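Local structure of O-ureido-L-serine synthase (3X44) at residues V17-M22 against V29-E34; D170-G175 against V285-L290; V196-L201 against V235-V240. The protein makes O-ureido-L-serine from O-acetyl-L-serine and hydroxyurea with pyridoxal 5'-phosphate, a step in D-cycloserine biosynthesis, and can also use sulfide to form L-cysteine. The protein carries 1 engineered substitution. All coordinates share one frame; numbering follows the deposited sequence.

From the N terminus, the chain first closes the short turn of contact 1, where strand 28-33 folds back on strand 16-18. It then builds the four-stranded parallel sheet of residues 65-139 before returning to the mixed sheet at strand 171-174. Contact 2 joins this strand to 285-290 and so closes a loop of more than a hundred residues; contact 3, pairing 196-201 with 235-240, lies within that loop. Across the mixed sheet the order is 16-18, 28-33, 285-290, 171-174, 197-203, 238-242. Contact 2 is therefore central, contacts 1 and 3 form the two flanks, and backbone pairs Y30-L286 and F172-V199 connect them.

Contact 1: V17-M22 against V29-E34; sequences VRLQRM and VYVKVE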
loop_
_atom_site.group_PDB
_atom_site.type_symbol
_atom_site.label_atom_id
_atom_site.label_comp_id
_atom_site.label_asym_id
_atom_site.label_seq_id
_atom_site.Cartn_x
_atom_site.Cartn_y
_atom_site.Cartn_z
ATOM N N VAL A 17 -0.344 -8.439 12.314
ATOM C CA VAL A 17 0.037 -7.604 13.443
ATOM C C VAL A 17 0.556 -8.414 14.626
ATOM O O VAL A 17 0.161 -9.564 14.846
ATOM C CB VAL A 17 -1.165 -6.733 13.913
ATOM C CG1 VAL A 17 -2.093 -6.452 12.738
ATOM C CG2 VAL A 17 -1.939 -7.445 15.023
ATOM N N ARG A 18 1.430 -7.790 15.401
ATOM C CA ARG A 18 2.012 -8.443 16.561
ATOM C C ARG A 18 1.101 -8.326 17.778
ATOM O O ARG A 18 0.478 -7.287 17.994
ATOM C CB ARG A 18 3.366 -7.797 16.869
ATOM C CG ARG A 18 4.173 -8.453 17.969
ATOM C CD ARG A 18 5.553 -7.819 18.043
ATOM N NE ARG A 18 6.345 -8.331 19.158
ATOM C CZ ARG A 18 6.104 -8.051 20.437
ATOM N NH1 ARG A 18 5.093 -7.261 20.770
ATOM N NH2 ARG A 18 6.876 -8.566 21.386
ATOM N N LEU A 19 1.003 -9.397 18.560
ATOM C CA LEU A 19 0.211 -9.340 19.781
ATOM C C LEU A 19 1.124 -8.606 20.772
ATOM O O LEU A 19 2.318 -8.904 20.872
ATOM C CB LEU A 19 -0.128 -10.751 20.289
ATOM C CG LEU A 19 -1.095 -11.564 19.413
ATOM C CD1 LEU A 19 -1.637 -12.769 20.188
ATOM C CD2 LEU A 19 -2.247 -10.675 18.959
ATOM N N GLN A 20 0.561 -7.645 21.492
ATOM C CA GLN A 20 1.330 -6.836 22.427
ATOM C C GLN A 20 1.472 -7.338 23.862
ATOM O O GLN A 20 2.473 -7.044 24.513
ATOM C CB GLN A 20 0.760 -5.420 22.441
ATOM C CG GLN A 20 1.059 -4.639 21.173
ATOM C CD GLN A 20 2.480 -4.110 21.148
ATOM O OE1 GLN A 20 3.439 -4.852 21.383
ATOM N NE2 GLN A 20 2.627 -2.823 20.865
ATOM N N ARG A 21 0.493 -8.081 24.368
ATOM C CA ARG A 21 0.599 -8.566 25.739
ATOM C C ARG A 21 0.211 -10.022 25.993
ATOM O O ARG A 21 0.514 -10.560 27.049
ATOM C CB ARG A 21 -0.208 -7.660 26.678
ATOM C CG ARG A 21 -1.593 -7.287 26.172
ATOM C CD ARG A 21 -2.277 -6.286 27.101
ATOM N NE ARG A 21 -1.692 -4.949 26.996
ATOM C CZ ARG A 21 -1.929 -4.103 25.999
ATOM N NH1 ARG A 21 -2.745 -4.450 25.011
ATOM N NH2 ARG A 21 -1.351 -2.907 25.988
ATOM N N MET A 22 -0.436 -10.671 25.031
ATOM C CA MET A 22 -0.862 -12.050 25.227
ATOM C C MET A 22 0.233 -13.105 25.089
ATOM O O MET A 22 0.130 -14.193 25.661
ATOM C CB MET A 22 -2.007 -12.378 24.269
ATOM C CG MET A 22 -3.361 -11.912 24.754
ATOM S SD MET A 22 -4.637 -12.228 23.533
ATOM C CE MET A 22 -4.825 -14.001 23.676
ATOM N N VAL A 29 4.276 -13.302 18.864
ATOM C CA VAL A 29 3.165 -13.938 18.182
ATOM C C VAL A 29 2.506 -12.911 17.283
ATOM O O VAL A 29 2.101 -11.846 17.739
ATOM C CB VAL A 29 2.114 -14.481 19.179
ATOM C CG1 VAL A 29 0.957 -15.124 18.420
ATOM C CG2 VAL A 29 2.758 -15.502 20.110
ATOM N N TYR A 30 2.420 -13.237 16.000
ATOM C CA TYR A 30 1.807 -12.350 15.024
ATOM C C TYR A 30 0.522 -13.009 14.549
ATOM O O TYR A 30 0.389 -14.225 14.629
ATOM C CB TYR A 30 2.755 -12.130 13.847
ATOM C CG TYR A 30 3.945 -11.243 14.158
ATOM C CD1 TYR A 30 5.144 -11.789 14.615
ATOM C CD2 TYR A 30 3.881 -9.860 13.960
ATOM C CE1 TYR A 30 6.253 -10.982 14.863
ATOM C CE2 TYR A 30 4.993 -9.046 14.209
ATOM C CZ TYR A 30 6.171 -9.615 14.656
ATOM O OH TYR A 30 7.271 -8.823 14.880
ATOM N N VAL A 31 -0.425 -12.210 14.069
ATOM C CA VAL A 31 -1.697 -12.742 13.596
ATOM C C VAL A 31 -2.136 -12.117 12.268
ATOM O O VAL A 31 -1.984 -10.910 12.063
ATOM C CB VAL A 31 -2.823 -12.523 14.660
ATOM C CG1 VAL A 31 -2.552 -13.377 15.883
ATOM C CG2 VAL A 31 -2.909 -11.051 15.065
ATOM N N LYS A 32 -2.649 -12.951 11.358
ATOM C CA LYS A 32 -3.144 -12.477 10.063
ATOM C C LYS A 32 -4.631 -12.216 10.247
ATOM O O LYS A 32 -5.410 -13.134 10.530
ATOM C CB LYS A 32 -2.923 -13.530 8.965
ATOM C CG LYS A 32 -2.982 -12.971 7.533
ATOM C CD LYS A 32 -1.995 -13.674 6.588
ATOM C CE LYS A 32 -2.099 -13.158 5.148
ATOM N NZ LYS A 32 -1.897 -11.670 5.014
ATOM N N VAL A 33 -5.012 -10.953 10.099
ATOM C CA VAL A 33 -6.387 -10.516 10.288
ATOM C C VAL A 33 -7.208 -10.482 9.004
ATOM O O VAL A 33 -7.327 -9.445 8.353
ATOM C CB VAL A 33 -6.402 -9.117 10.937
ATOM C CG1 VAL A 33 -7.764 -8.841 11.566
ATOM C CG2 VAL A 33 -5.306 -9.041 11.978
ATOM N N GLU A 34 -7.795 -11.627 8.668
ATOM C CA GLU A 34 -8.607 -11.778 7.463
ATOM C C GLU A 34 -9.956 -11.052 7.516
ATOM O O GLU A 34 -10.679 -11.009 6.525
ATOM C CB GLU A 34 -8.828 -13.268 7.190
ATOM C CG GLU A 34 -7.541 -14.018 6.868
ATOM C CD GLU A 34 -6.890 -13.529 5.590
ATOM O OE1 GLU A 34 -5.670 -13.257 5.602
ATOM O OE2 GLU A 34 -7.602 -13.419 4.570
HETATM O O HOH W 1 4.039 -11.079 20.526
#
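The beta hairpin of strands 16-18 and 28-33 forms one flank of the mixed sheet, and V17 and V31 make a hydrogen-bonded antiparallel pair in it. V17 N reaches V31 O at 3.0 Å, and V31 N returns the bond to V17 O at 2.8 Å. Further on, L19 N points almost straight at V29 O (2.8 Å, 172° at the hydrogen). A water then continues the ladder, donating a hydrogen bond to L19 O and accepting one from V29 N, where the two backbones no longer bond directly.

R18 and Y30 form the non-hydrogen-bonded pair, with alpha carbons 4.2 Å apart. Because CG of R18 is anti to the backbone N (chi1 -174°) and the chain stays extended to NE, its aliphatic part runs across the tyrosine. CG lies over one face of the Y30 ring, offset toward the rim and 4.2 Å from the ring centroid, a CH-pi contact, while CD approaches OH and CZ. The guanidinium plane stands 82° from that of the ring, so the two groups are not stacked; Y30 OH lies near the guanidinium plane, at its edge. F164 meets the same tyrosine ring edge-to-face.

The V17 and V31 side chains occupy the other face of the hairpin. Their CG2 methyls meet at 3.7 Å, and the L19 side chain, crossing V31 at about a right angle, sets CD2 against V31 CG2. CD1 of L19 rests against CG1 of V29 at 3.9 Å. V270 of helix 264-278 packs on both L19 and V31, whereas the second subunit reaches V17 through F4 and hydrogen-bonds to the R18 backbone. An apolar cluster on one face and the aliphatic part of an arginine over a tyrosine ring on the other thus complete an antiparallel hairpin, outermost within the chain in the mixed sheet of an alpha/beta fold.

Contact 2: D170-G175 against V285-L290; sequences DHFVTG and VLLAML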
loop_
_atom_site.group_PDB
_atom_site.type_symbol
_atom_site.label_atom_id
_atom_site.label_comp_id
_atom_site.label_asym_id
_atom_site.label_seq_id
_atom_site.Cartn_x
_atom_site.Cartn_y
_atom_site.Cartn_z
ATOM N N ASP A 170 9.235 -19.023 12.858
ATOM C CA ASP A 170 9.394 -20.415 13.274
ATOM C C ASP A 170 8.184 -21.331 13.124
ATOM O O ASP A 170 8.341 -22.511 12.816
ATOM C CB ASP A 170 9.858 -20.456 14.730
ATOM C CG ASP A 170 11.165 -19.736 14.935
ATOM O OD1 ASP A 170 12.192 -20.224 14.425
ATOM O OD2 ASP A 170 11.160 -18.678 15.593
ATOM N N HIS A 171 6.983 -20.809 13.365
ATOM C CA HIS A 171 5.771 -21.624 13.249
ATOM C C HIS A 171 4.632 -20.887 12.567
ATOM O O HIS A 171 4.439 -19.693 12.788
ATOM C CB HIS A 171 5.264 -22.056 14.623
ATOM C CG HIS A 171 6.338 -22.505 15.557
ATOM N ND1 HIS A 171 6.630 -23.836 15.766
ATOM C CD2 HIS A 171 7.178 -21.803 16.353
ATOM C CE1 HIS A 171 7.607 -23.933 16.652
ATOM N NE2 HIS A 171 7.957 -22.714 17.023
ATOM N N PHE A 172 3.887 -21.615 11.739
ATOM C CA PHE A 172 2.720 -21.083 11.045
ATOM C C PHE A 172 1.541 -21.889 11.598
ATOM O O PHE A 172 1.506 -23.114 11.476
ATOM C CB PHE A 172 2.834 -21.298 9.535
ATOM C CG PHE A 172 1.588 -20.933 8.778
ATOM C CD1 PHE A 172 1.148 -19.612 8.732
ATOM C CD2 PHE A 172 0.845 -21.909 8.129
ATOM C CE1 PHE A 172 -0.016 -19.267 8.052
ATOM C CE2 PHE A 172 -0.321 -21.577 7.446
ATOM C CZ PHE A 172 -0.753 -20.252 7.407
ATOM N N VAL A 173 0.569 -21.214 12.197
ATOM C CA VAL A 173 -0.557 -21.925 12.793
ATOM C C VAL A 173 -1.906 -21.692 12.142
ATOM O O VAL A 173 -2.318 -20.557 11.927
ATOM C CB VAL A 173 -0.683 -21.577 14.283
ATOM C CG1 VAL A 173 -1.709 -22.476 14.937
ATOM C CG2 VAL A 173 0.677 -21.711 14.963
ATOM N N THR A 174 -2.607 -22.777 11.852
ATOM C CA THR A 174 -3.917 -22.667 11.237
ATOM C C THR A 174 -4.789 -23.886 11.492
ATOM O O THR A 174 -4.294 -24.986 11.746
ATOM C CB THR A 174 -3.804 -22.494 9.703
ATOM O OG1 THR A 174 -5.118 -22.464 9.124
ATOM C CG2 THR A 174 -3.024 -23.656 9.099
ATOM N N GLY A 175 -6.096 -23.677 11.438
ATOM C CA GLY A 175 -7.018 -24.785 11.587
ATOM C C GLY A 175 -7.423 -25.079 10.153
ATOM O O GLY A 175 -6.765 -24.602 9.220
ATOM N N VAL A 285 9.387 -17.029 16.938
ATOM C CA VAL A 285 8.350 -16.209 16.312
ATOM C C VAL A 285 7.266 -17.097 15.693
ATOM O O VAL A 285 7.567 -18.030 14.943
ATOM C CB VAL A 285 8.930 -15.303 15.206
ATOM C CG1 VAL A 285 7.820 -14.440 14.622
ATOM C CG2 VAL A 285 10.040 -14.425 15.772
ATOM N N LEU A 286 6.009 -16.799 16.011
ATOM C CA LEU A 286 4.889 -17.578 15.501
ATOM C C LEU A 286 3.846 -16.717 14.812
ATOM O O LEU A 286 3.630 -15.573 15.197
ATOM C CB LEU A 286 4.219 -18.334 16.648
ATOM C CG LEU A 286 5.127 -19.210 17.511
ATOM C CD1 LEU A 286 5.609 -18.424 18.738
ATOM C CD2 LEU A 286 4.351 -20.446 17.935
ATOM N N LEU A 287 3.199 -17.286 13.796
ATOM C CA LEU A 287 2.150 -16.603 13.048
ATOM C C LEU A 287 0.865 -17.426 13.095
ATOM O O LEU A 287 0.869 -18.616 12.757
ATOM C CB LEU A 287 2.564 -16.413 11.591
ATOM C CG LEU A 287 1.479 -15.827 10.683
ATOM C CD1 LEU A 287 1.223 -14.367 11.087
ATOM C CD2 LEU A 287 1.913 -15.913 9.222
ATOM N N ALA A 288 -0.230 -16.784 13.500
ATOM C CA ALA A 288 -1.530 -17.438 13.597
ATOM C C ALA A 288 -2.572 -16.777 12.696
ATOM O O ALA A 288 -2.652 -15.547 12.615
ATOM C CB ALA A 288 -2.020 -17.411 15.048
ATOM N N MET A 289 -3.372 -17.604 12.025
ATOM C CA MET A 289 -4.421 -17.109 11.142
ATOM C C MET A 289 -5.693 -16.792 11.925
ATOM O O MET A 289 -6.114 -17.571 12.773
ATOM C CB MET A 289 -4.767 -18.155 10.079
ATOM C CG MET A 289 -3.638 -18.506 9.136
ATOM S SD MET A 289 -3.264 -17.142 8.024
ATOM C CE MET A 289 -4.798 -17.017 7.092
ATOM N N LEU A 290 -6.290 -15.637 11.640
ATOM C CA LEU A 290 -7.545 -15.226 12.263
ATOM C C LEU A 290 -8.477 -15.121 11.050
ATOM O O LEU A 290 -8.532 -14.092 10.367
ATOM C CB LEU A 290 -7.406 -13.862 12.953
ATOM C CG LEU A 290 -6.209 -13.599 13.879
ATOM C CD1 LEU A 290 -6.467 -12.305 14.638
ATOM C CD2 LEU A 290 -5.987 -14.761 14.848
#
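In the middle of the mixed sheet, beside the cofactor site, strand 171-174 runs parallel to strand 285-290. D170 and V285 start the pairing: D170 OD2 accepts the N-H of V285 through its anti lone pair (2.8 Å, 170° at the hydrogen), and V285 O accepts from both D170 N and H171 N. The aspartate thus fixes the N-terminal ends of the two strands, and R168 forms a salt bridge with the same carboxylate oxygen. The parallel ladder proceeds from L287 N to H171 O, from V173 N to L287 O at 2.7 Å, and from M289 N to V173 O.

Alternate residues of this sheet face helices on its two sides, as is usual in fold type II of PLP enzymes. On one side H171 and L286 lie alongside each other, CD2 of the imidazole 3.5 Å from leucine CG, with I276 of helix 264-278 against both. On the other, CD2 of L287 meets the F172 ring in plane at its edge, 3.8 Å from F172 CD1. In M289 the turn at chi2 (-70°) brings SD to the edge of the same ring, 5.0 Å from its centroid, in a Met-aromatic contact; M289 CG lies 3.8 Å from F172 CZ. I160 of helix 147-164 packs on both F172 and L287, while T174 touches T181, a residue of the pyridoxal phosphate binding site.

Contact 3: V196-L201 against V235-V240; sequences VRVVAL and VIDDLV
R197 and D238 bridge the outer edge of the mixed sheet, where strand 197-203 runs parallel to strand 238-242. The guanidinium grips the carboxylate side-on. OD2 of D238 lies in the guanidinium plane and is met by R197 NE at 2.6 Å on its syn side, somewhat out of the carboxylate plane, while R197 NH2 meets D238 OD1 at 3.1 Å from above that plane. The two planes are 36° apart, so the salt bridge is twisted, and the bend of the arginine at chi3 (83°) carries NE round to its partner. CB of D237 sits over one face of the guanidinium. This is the solvent side, with R197 and D237 both exposed. From it, D237 OD1 uses its anti lone pair for V198 N (2.8 Å, 176° at the hydrogen), and an aspartate side chain continues the ladder where the second segment is still loop.

V198, V199, A200, L201 and V235, by contrast, are buried: helix 264-278 packs on V199 and L201, helix 180-192 on V198, A200 and V235. D238 N and D237 N both donate to V198 O; A200 N then reaches D238 O at 2.8 Å, nearly along the C=O axis, and V240 N bonds to A200 O. CB of V198 presses on V235 O at 3.2 Å. On one face of the sheet V199 CG1 meets V240 CG2 at 3.9 Å, and that V240 methyl also touches CB of L201; on the other, CB of A200 faces CD1 of I236.

Both oxygens of D238 are thus held by the side chain of R197, and OD1 of D237 by the backbone N-H of V198. Beside the backbone bonds, the salt bridge adds a side-chain tie at the solvent side, and the proximity of R197 would be expected to favour the ionised form of D238.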
loop_
_atom_site.group_PDB
_atom_site.type_symbol
_atom_site.label_atom_id
_atom_site.label_comp_id
_atom_site.label_asym_id
_atom_site.label_seq_id
_atom_site.Cartn_x
_atom_site.Cartn_y
_atom_site.Cartn_z
ATOM N N VAL A 196 10.241 -23.480 8.592
ATOM C CA VAL A 196 9.027 -23.112 9.314
ATOM C C VAL A 196 8.174 -24.345 9.613
ATOM O O VAL A 196 7.913 -25.157 8.721
ATOM C CB VAL A 196 8.169 -22.117 8.501
ATOM C CG1 VAL A 196 6.903 -21.768 9.271
ATOM C CG2 VAL A 196 8.969 -20.856 8.201
ATOM N N ARG A 197 7.741 -24.478 10.866
ATOM C CA ARG A 197 6.909 -25.605 11.271
ATOM C C ARG A 197 5.453 -25.287 10.974
ATOM O O ARG A 197 4.912 -24.294 11.464
ATOM C CB ARG A 197 7.077 -25.899 12.771
ATOM C CG ARG A 197 8.356 -26.666 13.111
ATOM C CD ARG A 197 8.237 -27.432 14.426
ATOM N NE ARG A 197 7.583 -28.726 14.254
ATOM C CZ ARG A 197 8.205 -29.840 13.879
ATOM N NH1 ARG A 197 9.508 -29.823 13.635
ATOM N NH2 ARG A 197 7.524 -30.973 13.747
ATOM N N VAL A 198 4.829 -26.131 10.160
ATOM C CA VAL A 198 3.435 -25.951 9.795
ATOM C C VAL A 198 2.566 -26.715 10.786
ATOM O O VAL A 198 2.549 -27.946 10.804
ATOM C CB VAL A 198 3.159 -26.450 8.354
ATOM C CG1 VAL A 198 1.663 -26.427 8.072
ATOM C CG2 VAL A 198 3.895 -25.562 7.349
ATOM N N VAL A 199 1.844 -25.963 11.610
ATOM C CA VAL A 199 0.985 -26.531 12.641
ATOM C C VAL A 199 -0.492 -26.462 12.278
ATOM O O VAL A 199 -1.055 -25.376 12.153
ATOM C CB VAL A 199 1.198 -25.782 13.985
ATOM C CG1 VAL A 199 0.340 -26.393 15.076
ATOM C CG2 VAL A 199 2.676 -25.825 14.370
ATOM N N ALA A 200 -1.119 -27.625 12.128
ATOM C CA ALA A 200 -2.545 -27.688 11.794
ATOM C C ALA A 200 -3.313 -28.274 12.969
ATOM O O ALA A 200 -3.026 -29.380 13.420
ATOM C CB ALA A 200 -2.768 -28.547 10.542
ATOM N N LEU A 201 -4.287 -27.529 13.473
ATOM C CA LEU A 201 -5.065 -28.016 14.598
ATOM C C LEU A 201 -6.462 -28.444 14.176
ATOM O O LEU A 201 -6.959 -28.037 13.125
ATOM C CB LEU A 201 -5.163 -26.934 15.681
ATOM C CG LEU A 201 -5.796 -25.607 15.256
ATOM C CD1 LEU A 201 -7.283 -25.621 15.578
ATOM C CD2 LEU A 201 -5.106 -24.460 15.977
ATOM N N VAL A 235 2.179 -31.291 3.811
ATOM C CA VAL A 235 2.671 -29.985 4.263
ATOM C C VAL A 235 2.631 -29.817 5.781
ATOM O O VAL A 235 3.188 -28.859 6.319
ATOM C CB VAL A 235 1.874 -28.819 3.630
ATOM C CG1 VAL A 235 1.880 -28.946 2.120
ATOM C CG2 VAL A 235 0.453 -28.806 4.175
ATOM N N ILE A 236 1.983 -30.750 6.469
ATOM C CA ILE A 236 1.859 -30.681 7.919
ATOM C C ILE A 236 3.027 -31.287 8.706
ATOM O O ILE A 236 3.416 -32.428 8.477
ATOM C CB ILE A 236 0.563 -31.375 8.384
ATOM C CG1 ILE A 236 -0.641 -30.773 7.649
ATOM C CG2 ILE A 236 0.413 -31.241 9.901
ATOM C CD1 ILE A 236 -1.935 -31.502 7.908
ATOM N N ASP A 237 3.573 -30.508 9.637
ATOM C CA ASP A 237 4.665 -30.963 10.495
ATOM C C ASP A 237 4.091 -31.304 11.862
ATOM O O ASP A 237 4.520 -32.258 12.506
ATOM C CB ASP A 237 5.722 -29.872 10.664
ATOM C CG ASP A 237 6.332 -29.453 9.351
ATOM O OD1 ASP A 237 6.238 -28.253 9.015
ATOM O OD2 ASP A 237 6.902 -30.325 8.658
ATOM N N ASP A 238 3.111 -30.519 12.300
ATOM C CA ASP A 238 2.475 -30.743 13.590
ATOM C C ASP A 238 0.959 -30.766 13.478
ATOM O O ASP A 238 0.340 -29.764 13.115
ATOM C CB ASP A 238 2.880 -29.650 14.583
ATOM C CG ASP A 238 4.359 -29.652 14.877
ATOM O OD1 ASP A 238 4.875 -30.708 15.285
ATOM O OD2 ASP A 238 5.008 -28.600 14.698
ATOM N N LEU A 239 0.368 -31.916 13.797
ATOM C CA LEU A 239 -1.083 -32.090 13.778
ATOM C C LEU A 239 -1.528 -32.167 15.246
ATOM O O LEU A 239 -1.272 -33.159 15.932
ATOM C CB LEU A 239 -1.450 -33.386 13.037
ATOM C CG LEU A 239 -2.940 -33.722 12.899
ATOM C CD1 LEU A 239 -3.679 -32.561 12.250
ATOM C CD2 LEU A 239 -3.107 -34.997 12.067
ATOM N N VAL A 240 -2.182 -31.108 15.718
ATOM C CA VAL A 240 -2.627 -31.015 17.108
ATOM C C VAL A 240 -4.129 -30.790 17.255
ATOM O O VAL A 240 -4.854 -30.681 16.263
ATOM C CB VAL A 240 -1.911 -29.851 17.817
ATOM C CG1 VAL A 240 -0.407 -30.067 17.789
ATOM C CG2 VAL A 240 -2.262 -28.535 17.120
#